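PDB 3W9A: putative uncharacterized protein from Coprinopsis cinerea, which probably hydrolyses beta-glucans, acting through the beta-jelly roll catalytic domain of glycoside hydrolase family 131. Local coordinates for residues 199-204 against 215-220; 60-65 against 79-84. All coordinates share one frame; numbering follows the deposited sequence.

Contact 1 of 2, residues 199-204 against 215-220; sequences FHVGVL and WYVSGV
Val-203 swings CG1 to the far side from its main-chain N (chi1 -173°) and CG2 away from its carbonyl carbon, offering both methyls to Trp-215, whose CG stays beside its own backbone N (chi1 -65°) and turns the indole across the valine at about a right angle. CG2 of Val-203 lies over one face of the five-membered ring, 3.6 Å from its centroid and 16° off the normal, a CH-pi contact in which Trp-215 CG is the nearest ring atom at 3.5 Å. The other methyl, CG1, lies nearer the nitrogen corner, 3.6 Å from Trp-215 NE1, which is hydrogen-bonded to Glu-213. A leucine in place of Trp-215 would probably leave the Val-203 methyls without a flat surface to rest on and the Glu-213 carboxylate without its indole mate. This is how a beta-jelly roll closes its core: two facing sheets meet through apolar side chains, the touching stretches here running in nearly opposite directions. Val-201 forks, its CG1 standing 4.3 Å from Val-217 CG1 and its CG2 4.4 Å from Val-220 CG1. A break at Gly-219, with its positive phi, is consistent with Val-220 facing inward, three residues on from Val-217. Across the interface the chain turns a corner at Gly-202, where a CB would jam against the carbonyl O of Val-201.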
# COMPACT_ATOMS: atom_id res chain seq x y z
N PHE A 199 5.88 7.91 1.75
CA PHE A 199 5.38 6.63 1.29
C PHE A 199 3.85 6.66 1.21
O PHE A 199 3.15 6.95 2.20
CB PHE A 199 5.86 5.52 2.20
CG PHE A 199 5.45 4.15 1.73
CD1 PHE A 199 5.97 3.63 0.55
CD2 PHE A 199 4.54 3.39 2.45
CE1 PHE A 199 5.59 2.39 0.11
CE2 PHE A 199 4.16 2.13 2.00
CZ PHE A 199 4.69 1.63 0.82
N HIS A 200 3.32 6.36 0.03
CA HIS A 200 1.92 6.58 -0.29
C HIS A 200 1.14 5.30 -0.15
O HIS A 200 1.20 4.43 -1.02
CB HIS A 200 1.77 7.18 -1.69
CG HIS A 200 2.36 8.55 -1.80
ND1 HIS A 200 1.64 9.66 -2.20
CD2 HIS A 200 3.60 9.00 -1.48
CE1 HIS A 200 2.43 10.71 -2.18
NE2 HIS A 200 3.62 10.34 -1.75
N VAL A 201 0.43 5.18 0.97
CA VAL A 201 -0.41 4.03 1.21
C VAL A 201 -1.74 4.30 0.52
O VAL A 201 -2.63 4.93 1.09
CB VAL A 201 -0.61 3.78 2.71
CG1 VAL A 201 -1.55 2.61 2.93
CG2 VAL A 201 0.73 3.52 3.40
N GLY A 202 -1.87 3.83 -0.70
CA GLY A 202 -3.05 4.12 -1.51
C GLY A 202 -2.81 4.02 -3.00
O GLY A 202 -1.93 3.28 -3.45
N VAL A 203 -3.61 4.76 -3.76
CA VAL A 203 -3.73 4.55 -5.21
C VAL A 203 -3.79 5.85 -5.96
O VAL A 203 -4.54 6.75 -5.58
CB VAL A 203 -5.03 3.81 -5.57
CG1 VAL A 203 -5.05 3.47 -7.05
CG2 VAL A 203 -5.16 2.56 -4.73
N LEU A 204 -3.00 5.92 -7.02
CA LEU A 204 -3.07 6.97 -8.00
C LEU A 204 -3.44 6.33 -9.31
O LEU A 204 -2.85 5.30 -9.69
CB LEU A 204 -1.72 7.70 -8.13
CG LEU A 204 -1.56 8.80 -9.19
CD1 LEU A 204 -0.47 9.74 -8.72
CD2 LEU A 204 -1.19 8.25 -10.57
N TRP A 215 -9.79 -0.53 -3.99
CA TRP A 215 -8.63 -1.34 -3.67
C TRP A 215 -8.74 -1.62 -2.18
O TRP A 215 -9.22 -0.77 -1.42
CB TRP A 215 -7.35 -0.56 -3.96
CG TRP A 215 -7.13 -0.22 -5.42
CD1 TRP A 215 -7.82 0.67 -6.18
CD2 TRP A 215 -6.11 -0.76 -6.26
NE1 TRP A 215 -7.33 0.68 -7.45
CE2 TRP A 215 -6.27 -0.19 -7.53
CE3 TRP A 215 -5.09 -1.70 -6.06
CZ2 TRP A 215 -5.43 -0.48 -8.59
CZ3 TRP A 215 -4.28 -2.03 -7.14
CH2 TRP A 215 -4.45 -1.42 -8.38
N TYR A 216 -8.34 -2.81 -1.75
CA TYR A 216 -8.35 -3.15 -0.34
C TYR A 216 -6.94 -3.34 0.18
O TYR A 216 -6.09 -3.95 -0.49
CB TYR A 216 -9.20 -4.39 -0.08
CG TYR A 216 -10.64 -4.28 -0.55
CD1 TYR A 216 -11.69 -4.16 0.35
CD2 TYR A 216 -10.96 -4.31 -1.91
CE1 TYR A 216 -13.01 -4.09 -0.07
CE2 TYR A 216 -12.27 -4.22 -2.34
CZ TYR A 216 -13.28 -4.11 -1.41
OH TYR A 216 -14.59 -4.03 -1.84
N VAL A 217 -6.68 -2.80 1.36
CA VAL A 217 -5.32 -2.78 1.93
C VAL A 217 -5.41 -3.23 3.37
O VAL A 217 -6.28 -2.75 4.11
CB VAL A 217 -4.72 -1.36 1.90
CG1 VAL A 217 -3.36 -1.33 2.59
CG2 VAL A 217 -4.63 -0.84 0.48
N SER A 218 -4.54 -4.14 3.79
CA SER A 218 -4.47 -4.50 5.21
C SER A 218 -3.07 -4.93 5.63
O SER A 218 -2.21 -5.17 4.79
CB SER A 218 -5.47 -5.61 5.52
OG SER A 218 -5.10 -6.78 4.83
N GLY A 219 -2.87 -5.01 6.94
CA GLY A 219 -1.61 -5.49 7.49
C GLY A 219 -0.42 -4.62 7.11
O GLY A 219 0.61 -5.12 6.65
N VAL A 220 -0.58 -3.31 7.29
CA VAL A 220 0.45 -2.35 6.90
C VAL A 220 1.36 -2.04 8.08
O VAL A 220 0.88 -1.63 9.13
CB VAL A 220 -0.17 -1.04 6.37
CG1 VAL A 220 0.92 -0.12 5.84
CG2 VAL A 220 -1.18 -1.34 5.27

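Contact 2 of 2, residues 60-65 against 79-84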
# COMPACT_ATOMS: atom_id res chain seq x y z
N ARG A 60 -9.70 -5.07 11.29
CA ARG A 60 -10.32 -4.68 10.02
C ARG A 60 -9.30 -4.34 8.94
O ARG A 60 -8.10 -4.31 9.19
CB ARG A 60 -11.29 -3.52 10.26
CG ARG A 60 -10.65 -2.26 10.77
CD ARG A 60 -11.71 -1.26 11.17
NE ARG A 60 -12.36 -1.65 12.41
CZ ARG A 60 -11.87 -1.46 13.63
NH1 ARG A 60 -10.70 -0.86 13.83
NH2 ARG A 60 -12.58 -1.89 14.68
N GLY A 61 -9.79 -4.16 7.71
CA GLY A 61 -8.98 -3.63 6.60
C GLY A 61 -9.53 -2.32 6.03
O GLY A 61 -10.59 -1.83 6.42
N LEU A 62 -8.78 -1.74 5.10
CA LEU A 62 -9.13 -0.47 4.50
C LEU A 62 -9.54 -0.65 3.06
O LEU A 62 -8.80 -1.25 2.28
CB LEU A 62 -7.94 0.47 4.56
CG LEU A 62 -8.12 1.85 3.94
CD1 LEU A 62 -9.05 2.72 4.77
CD2 LEU A 62 -6.76 2.52 3.82
N LYS A 63 -10.73 -0.17 2.72
CA LYS A 63 -11.13 -0.04 1.31
C LYS A 63 -10.73 1.34 0.84
O LYS A 63 -11.22 2.33 1.37
CB LYS A 63 -12.64 -0.21 1.12
CG LYS A 63 -13.02 -0.42 -0.34
CD LYS A 63 -14.47 -0.08 -0.71
CE LYS A 63 -15.49 -0.35 0.34
NZ LYS A 63 -16.89 -0.29 -0.19
N VAL A 64 -9.87 1.41 -0.16
CA VAL A 64 -9.42 2.69 -0.71
C VAL A 64 -10.22 2.90 -1.97
O VAL A 64 -10.14 2.09 -2.86
CB VAL A 64 -7.90 2.65 -1.00
CG1 VAL A 64 -7.47 3.80 -1.90
CG2 VAL A 64 -7.11 2.64 0.31
N THR A 65 -10.98 3.99 -2.05
CA THR A 65 -11.77 4.28 -3.25
C THR A 65 -11.30 5.55 -3.97
O THR A 65 -11.19 6.62 -3.37
CB THR A 65 -13.29 4.38 -2.93
OG1 THR A 65 -13.77 3.15 -2.38
CG2 THR A 65 -14.12 4.73 -4.19
N THR A 79 -6.12 8.71 -3.91
CA THR A 79 -6.57 8.54 -2.53
C THR A 79 -5.42 7.87 -1.82
O THR A 79 -5.19 6.69 -2.04
CB THR A 79 -7.79 7.64 -2.42
OG1 THR A 79 -8.92 8.29 -3.03
CG2 THR A 79 -8.11 7.33 -0.97
N GLU A 80 -4.68 8.62 -1.02
CA GLU A 80 -3.40 8.14 -0.48
C GLU A 80 -3.21 8.64 0.95
O GLU A 80 -3.39 9.82 1.23
CB GLU A 80 -2.24 8.60 -1.36
CG GLU A 80 -2.67 8.82 -2.80
CD GLU A 80 -1.60 9.28 -3.75
OE1 GLU A 80 -0.50 9.68 -3.32
OE2 GLU A 80 -1.87 9.24 -4.97
N LEU A 81 -2.85 7.74 1.84
CA LEU A 81 -2.39 8.11 3.18
C LEU A 81 -0.89 8.04 3.22
O LEU A 81 -0.28 7.39 2.37
CB LEU A 81 -2.97 7.14 4.21
CG LEU A 81 -4.50 7.14 4.34
CD1 LEU A 81 -5.00 5.76 4.72
CD2 LEU A 81 -4.96 8.19 5.36
N ILE A 82 -0.29 8.69 4.20
CA ILE A 82 1.15 8.67 4.41
C ILE A 82 1.43 8.33 5.87
O ILE A 82 0.68 8.75 6.75
CB ILE A 82 1.80 10.04 4.14
CG1 ILE A 82 1.37 10.63 2.78
CG2 ILE A 82 3.32 9.97 4.26
CD1 ILE A 82 1.97 9.96 1.58
N PRO A 83 2.46 7.52 6.13
CA PRO A 83 2.76 7.26 7.52
C PRO A 83 3.05 8.53 8.29
O PRO A 83 3.75 9.40 7.79
CB PRO A 83 4.01 6.39 7.45
CG PRO A 83 3.88 5.68 6.15
CD PRO A 83 3.28 6.71 5.23
N GLN A 84 2.49 8.62 9.49
CA GLN A 84 2.84 9.66 10.45
C GLN A 84 3.73 9.04 11.50
O GLN A 84 3.29 8.14 12.22
CB GLN A 84 1.58 10.22 11.11
CG GLN A 84 1.84 11.27 12.20
CD GLN A 84 2.39 12.56 11.63
OE1 GLN A 84 1.74 13.23 10.84
NE2 GLN A 84 3.56 12.96 12.10
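One hydrogen bond ties Thr-79 to Thr-65: Thr-79 OG1 donates to Thr-65 O over 2.8 Å. The torsion that leaves OG1 beside the backbone N of Thr-79 and anti to its carbonyl carbon (chi1 -67°) aims the hydroxyl across the gap, and the donor stands above the carbonyl plane, 41° out of it. The CB of Thr-65 points away from 79-84, and its OG1 is hydrogen-bonded to Asp-214.

The remaining contacts are van der Waals. Val-64 and Thr-79 lie alongside, pointing opposite ways, and Val-64 CG1 lies 3.7 Å from both CG2 and O of Thr-79. Further along, Leu-62 and Leu-81 meet end to end through single methyls, Leu-62 CD2 lying 3.8 Å from Leu-81 CD1.

Strands 61-65 and 79-83 run at 131° to one another, with axes 7.4 Å apart at their closest, and belong to opposing sheets of the jelly roll. Leu-44 of strand 44-47 touches Leu-62, Thr-79 and Leu-81, while Trp-32 and Tyr-30 of strand 30-34 pack against Leu-81.

Overall arrangement
Both contacts bridge the same pair of facing sheets, and their centres are about 5 Å apart. In one sheet strand 61-66 is paired with strand 213-224, and in the other strand 77-83 is paired with strand 203-205, so each contact borrows a strand adjacent to one used by the other. Both belong to the buried core and neither is a surface contact. Contact 1, its centre about 3 Å from that of the chain, is the more central and wholly apolar, built of valines and an indole face; contact 2, at about 8 Å, adds a threonine hydroxyl bonded to a backbone carbonyl. Backbone bonds join Val-64 with Trp-215 and Val-203 with Thr-79, and His-200 bonds Glu-80.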